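Local coordinates for protein N-acetylglucosamine-6-phosphate deacetylase (Mycobacterium smegmatis, PDB 6FV4) that probably removes the acetyl group from N-acetylglucosamine 6-phosphate as a metal-dependent amidohydrolase of carbohydrate metabolism, at residues 101-106 and 368-373; 121-126 and 130-135. The protein carries 1 engineered substitution. All coordinates share one frame; numbering follows the deposited sequence.

Contact 1 and contact 2 have centres 15 Å apart and meet in the same part of the amidohydrolase barrel. Along the chain, contact 2 is nested inside the long loop that contact 1 closes: residues 101-106 run into strand 104-109, helix 113-129 and strand 134-138 follow, and residues 368-373 return only after the rest of the barrel. The two contacts touch directly, because strands 104-109 and 134-138 are parallel neighbours; Leu104 O lies 2.9 Å from Asp133 N, a probable hydrogen bond. Contact 1 therefore joins the corner just before one barrel strand to the late chain, while contact 2 packs the following helix and strand of the barrel wall.

Contact 1. Residues 101-106 and 368-373; sequences STTLVA and GARADL
Thr102 and Asp372 make the close part of this contact, meeting methylene to hydroxyl: Asp372 CB sits 3.5 Å from Thr102 OG1 and 3.8 Å from Thr102 CB. With chi1 of 50°, the threonine hydroxyl lies between its own backbone N and carbonyl carbon, and its methyl CG2 also faces the aspartate CB. Val385 packs on Thr102, and Arg387 lies against Arg370 and Asp372.

Toward Thr103 the fit is looser and water does the joining. One water takes hydrogen bonds with both threonine hydroxyls, 2.6 Å from Thr102 OG1, and donates to Asp372 OD2. A second, 2.8 Å from Thr102 O, can donate to it and accepts from Arg370 NH2; Arg387 NE also binds Thr102 O.

Arg370 lies side-on to the carboxylate, its bend at chi3 (68°) bringing NE and NH2 alongside. NH2 gives a 2.8 Å salt bridge to Asp372 OD2, which lies in the guanidinium plane but is approached from off the carboxylate plane. NE reaches both oxygens at 3.1 Å, its bond to OD1 tilted. Between the two residues the backbone makes an inverse gamma turn centred on Ala371. Asp372 OD1 has a further donor in Ala388 N, which should help hold the carboxylate's rotation. The arrangement is a water-mediated junction between the corner just before barrel strand 104-109 and the loop leading into strand 373-376 of this amidohydrolase.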
loop_
_atom_site.group_PDB
_atom_site.type_symbol
_atom_site.label_atom_id
_atom_site.label_comp_id
_atom_site.label_asym_id
_atom_site.label_seq_id
_atom_site.Cartn_x
_atom_site.Cartn_y
_atom_site.Cartn_z
ATOM N N SER B 101 9.058 10.555 25.496
ATOM C CA SER B 101 7.658 10.141 25.523
ATOM C C SER B 101 7.005 10.841 26.700
ATOM O O SER B 101 7.128 10.396 27.840
ATOM C CB SER B 101 7.523 8.629 25.649
ATOM O OG SER B 101 8.057 7.973 24.526
ATOM N N THR B 102 6.307 11.948 26.425
ATOM C CA THR B 102 5.629 12.699 27.474
ATOM C C THR B 102 4.205 12.228 27.731
ATOM O O THR B 102 3.582 12.685 28.699
ATOM C CB THR B 102 5.623 14.191 27.131
ATOM O OG1 THR B 102 5.151 14.370 25.792
ATOM C CG2 THR B 102 7.038 14.765 27.241
ATOM N N THR B 103 3.677 11.350 26.886
ATOM C CA THR B 103 2.388 10.708 27.083
ATOM C C THR B 103 2.560 9.225 26.801
ATOM O O THR B 103 3.171 8.857 25.792
ATOM C CB THR B 103 1.326 11.298 26.149
ATOM O OG1 THR B 103 1.099 12.668 26.499
ATOM C CG2 THR B 103 0.016 10.510 26.266
ATOM N N LEU B 104 2.005 8.379 27.666
ATOM C CA LEU B 104 2.182 6.934 27.574
ATOM C C LEU B 104 0.865 6.222 27.780
ATOM O O LEU B 104 0.131 6.527 28.730
ATOM C CB LEU B 104 3.161 6.413 28.633
ATOM C CG LEU B 104 4.510 7.114 28.715
ATOM C CD1 LEU B 104 5.110 6.993 30.103
ATOM C CD2 LEU B 104 5.436 6.530 27.686
ATOM N N VAL B 105 0.591 5.223 26.949
ATOM C CA VAL B 105 -0.524 4.319 27.217
ATOM C C VAL B 105 0.051 2.943 27.547
ATOM O O VAL B 105 0.725 2.313 26.716
ATOM C CB VAL B 105 -1.524 4.281 26.057
ATOM C CG1 VAL B 105 -2.620 3.246 26.331
ATOM C CG2 VAL B 105 -2.144 5.650 25.902
ATOM N N ALA B 106 -0.165 2.505 28.781
ATOM C CA ALA B 106 0.467 1.292 29.276
ATOM C C ALA B 106 -0.353 0.088 28.844
ATOM O O ALA B 106 -1.566 0.057 29.040
ATOM C CB ALA B 106 0.610 1.339 30.797
ATOM N N GLY B 368 -2.574 27.418 24.391
ATOM C CA GLY B 368 -3.487 26.636 25.188
ATOM C C GLY B 368 -3.031 25.218 25.488
ATOM O O GLY B 368 -3.494 24.627 26.473
ATOM N N ALA B 369 -2.140 24.655 24.675
ATOM C CA ALA B 369 -1.728 23.269 24.852
ATOM C C ALA B 369 -0.784 23.123 26.044
ATOM O O ALA B 369 -0.092 24.066 26.443
ATOM C CB ALA B 369 -1.043 22.756 23.587
ATOM N N ARG B 370 -0.756 21.917 26.615
ATOM C CA ARG B 370 0.200 21.642 27.681
ATOM C C ARG B 370 1.614 21.657 27.118
ATOM O O ARG B 370 1.850 21.294 25.963
ATOM C CB ARG B 370 -0.089 20.303 28.368
ATOM C CG ARG B 370 0.439 20.270 29.804
ATOM C CD ARG B 370 0.105 18.991 30.543
ATOM N NE ARG B 370 0.823 17.849 29.985
ATOM C CZ ARG B 370 0.689 16.601 30.419
ATOM N NH1 ARG B 370 -0.135 16.326 31.442
ATOM N NH2 ARG B 370 1.383 15.629 29.831
ATOM N N ALA B 371 2.558 22.121 27.938
ATOM C CA ALA B 371 3.920 22.373 27.481
ATOM C C ALA B 371 4.735 21.081 27.585
ATOM O O ALA B 371 5.544 20.878 28.494
ATOM C CB ALA B 371 4.549 23.507 28.277
ATOM N N ASP B 372 4.513 20.199 26.612
ATOM C CA ASP B 372 5.249 18.949 26.477
ATOM C C ASP B 372 6.029 19.041 25.174
ATOM O O ASP B 372 5.424 19.159 24.104
ATOM C CB ASP B 372 4.316 17.741 26.432
ATOM C CG ASP B 372 3.388 17.659 27.623
ATOM O OD1 ASP B 372 3.609 18.358 28.634
ATOM O OD2 ASP B 372 2.422 16.878 27.542
ATOM N N LEU B 373 7.356 19.018 25.260
ATOM C CA LEU B 373 8.161 19.161 24.055
ATOM C C LEU B 373 9.475 18.419 24.238
ATOM O O LEU B 373 9.856 18.050 25.353
ATOM C CB LEU B 373 8.403 20.637 23.705
ATOM C CG LEU B 373 9.027 21.590 24.733
ATOM C CD1 LEU B 373 10.542 21.411 24.870
ATOM C CD2 LEU B 373 8.704 23.040 24.340
HETATM O O HOH W 1 2.582 14.621 25.682
HETATM O O HOH W 2 1.179 12.798 30.195
#

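Contact 2. Residues 121-126 and 130-135; sequences SGLARQ and GLIDGI
A beta-alpha-beta unit of the amidohydrolase barrel, strand 104-109, helix 113-129 and strand 134-138, is closed here, where the helix ends in a Schellman motif and the chain turns back along its inner face. Gly130 leaves the helix with positive phi (93°), a conformation that calls for glycine. Gln126 O receives two backbone donors: Leu131 N at 3.1 Å, nearly in line with the carbonyl, and Gly130 N by a weak bond. Leu131 CB rests against the same oxygen.

Beyond the turn, Ile132 and Ile135 both point at the helix and place their CD1 methyls on its inner side. Ile132 CG1 runs past Gln126, 4.1 Å from Gln126 CB, and CD1 continues to Leu123, lying 3.8 Å from Leu123 O. Leu123 and Ile132 cross at about a right angle there, Leu123 CD2 meeting Ile132 CD1 at 4.0 Å. Around them Ala106 and Leu108 of strand 104-109, Val93 of helix 86-98, and Val127 extend the apolar layer between helix and barrel wall, with Thr89 touching Leu123 and Leu131 at its border.

The amide end of Gln126 is held by helix 86-98, OE1 by Thr89 OG1 and NE2 by Asp86 OD1. At the other end of the contact, Ile135 has CG1 beside its backbone N, chi1 -56°, and its CD1 packs against both Leu123 CB and Ala124 N, 3.7 Å from each.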
loop_
_atom_site.group_PDB
_atom_site.type_symbol
_atom_site.label_atom_id
_atom_site.label_comp_id
_atom_site.label_asym_id
_atom_site.label_seq_id
_atom_site.Cartn_x
_atom_site.Cartn_y
_atom_site.Cartn_z
ATOM N N SER B 121 -6.943 -2.522 37.922
ATOM C CA SER B 121 -7.150 -1.717 39.124
ATOM C C SER B 121 -5.884 -0.973 39.530
ATOM O O SER B 121 -5.924 0.228 39.821
ATOM C CB SER B 121 -7.626 -2.600 40.288
ATOM O OG SER B 121 -8.970 -2.996 40.114
ATOM N N GLY B 122 -4.747 -1.676 39.562
ATOM C CA GLY B 122 -3.498 -1.033 39.949
ATOM C C GLY B 122 -2.998 0.006 38.954
ATOM O O GLY B 122 -2.441 1.040 39.347
ATOM N N LEU B 123 -3.151 -0.257 37.652
ATOM C CA LEU B 123 -2.693 0.742 36.688
ATOM C C LEU B 123 -3.615 1.959 36.678
ATOM O O LEU B 123 -3.154 3.083 36.442
ATOM C CB LEU B 123 -2.586 0.136 35.277
ATOM C CG LEU B 123 -1.383 -0.733 34.904
ATOM C CD1 LEU B 123 -1.397 -1.068 33.395
ATOM C CD2 LEU B 123 -0.073 -0.045 35.268
ATOM N N ALA B 124 -4.914 1.764 36.929
ATOM C CA ALA B 124 -5.835 2.903 36.972
ATOM C C ALA B 124 -5.413 3.916 38.035
ATOM O O ALA B 124 -5.585 5.124 37.856
ATOM C CB ALA B 124 -7.262 2.420 37.242
ATOM N N ARG B 125 -4.848 3.441 39.145
ATOM C CA ARG B 125 -4.360 4.355 40.175
ATOM C C ARG B 125 -3.171 5.169 39.668
ATOM O O ARG B 125 -3.025 6.358 39.993
ATOM C CB ARG B 125 -3.992 3.561 41.434
ATOM C CG ARG B 125 -3.416 4.415 42.549
ATOM C CD ARG B 125 -3.157 3.591 43.824
ATOM N NE ARG B 125 -2.138 4.261 44.622
ATOM C CZ ARG B 125 -0.843 3.985 44.538
ATOM N NH1 ARG B 125 -0.428 3.029 43.713
ATOM N NH2 ARG B 125 0.036 4.652 45.281
ATOM N N GLN B 126 -2.313 4.558 38.859
ATOM C CA GLN B 126 -1.210 5.331 38.298
ATOM C C GLN B 126 -1.653 6.253 37.166
ATOM O O GLN B 126 -1.029 7.298 36.956
ATOM C CB GLN B 126 -0.101 4.388 37.849
ATOM C CG GLN B 126 0.733 3.918 39.039
ATOM C CD GLN B 126 1.158 2.497 38.901
ATOM O OE1 GLN B 126 1.038 1.911 37.828
ATOM N NE2 GLN B 126 1.675 1.922 39.978
ATOM N N GLY B 130 -1.082 10.307 37.378
ATOM C CA GLY B 130 -0.405 11.063 36.340
ATOM C C GLY B 130 0.875 10.459 35.803
ATOM O O GLY B 130 1.559 11.110 34.999
ATOM N N LEU B 131 1.217 9.233 36.204
ATOM C CA LEU B 131 2.411 8.586 35.665
ATOM C C LEU B 131 2.187 8.119 34.236
ATOM O O LEU B 131 3.077 8.250 33.384
ATOM C CB LEU B 131 2.820 7.406 36.545
ATOM C CG LEU B 131 3.585 7.741 37.825
ATOM C CD1 LEU B 131 2.640 7.933 39.021
ATOM C CD2 LEU B 131 4.608 6.654 38.125
ATOM N N ILE B 132 1.014 7.546 33.967
ATOM C CA ILE B 132 0.618 7.078 32.650
ATOM C C ILE B 132 -0.711 7.727 32.313
ATOM O O ILE B 132 -1.410 8.243 33.180
ATOM C CB ILE B 132 0.509 5.545 32.578
ATOM C CG1 ILE B 132 -0.221 5.011 33.805
ATOM C CG2 ILE B 132 1.894 4.923 32.529
ATOM C CD1 ILE B 132 -0.590 3.553 33.677
ATOM N N ASP B 133 -1.069 7.695 31.037
ATOM C CA ASP B 133 -2.230 8.436 30.580
ATOM C C ASP B 133 -3.413 7.546 30.221
ATOM O O ASP B 133 -4.485 8.061 29.878
ATOM C CB ASP B 133 -1.819 9.311 29.391
ATOM C CG ASP B 133 -0.688 10.265 29.752
ATOM O OD1 ASP B 133 -0.996 11.414 30.144
ATOM O OD2 ASP B 133 0.506 9.862 29.679
ATOM N N GLY B 134 -3.264 6.234 30.328
ATOM C CA GLY B 134 -4.323 5.342 29.914
ATOM C C GLY B 134 -3.812 3.927 29.989
ATOM O O GLY B 134 -2.640 3.686 30.283
ATOM N N ILE B 135 -4.719 2.989 29.718
ATOM C CA ILE B 135 -4.415 1.563 29.708
ATOM C C ILE B 135 -4.851 0.981 28.374
ATOM O O ILE B 135 -5.902 1.346 27.834
ATOM C CB ILE B 135 -5.112 0.809 30.863
ATOM C CG1 ILE B 135 -4.744 1.425 32.217
ATOM C CG2 ILE B 135 -4.744 -0.689 30.806
ATOM C CD1 ILE B 135 -5.649 0.924 33.415
#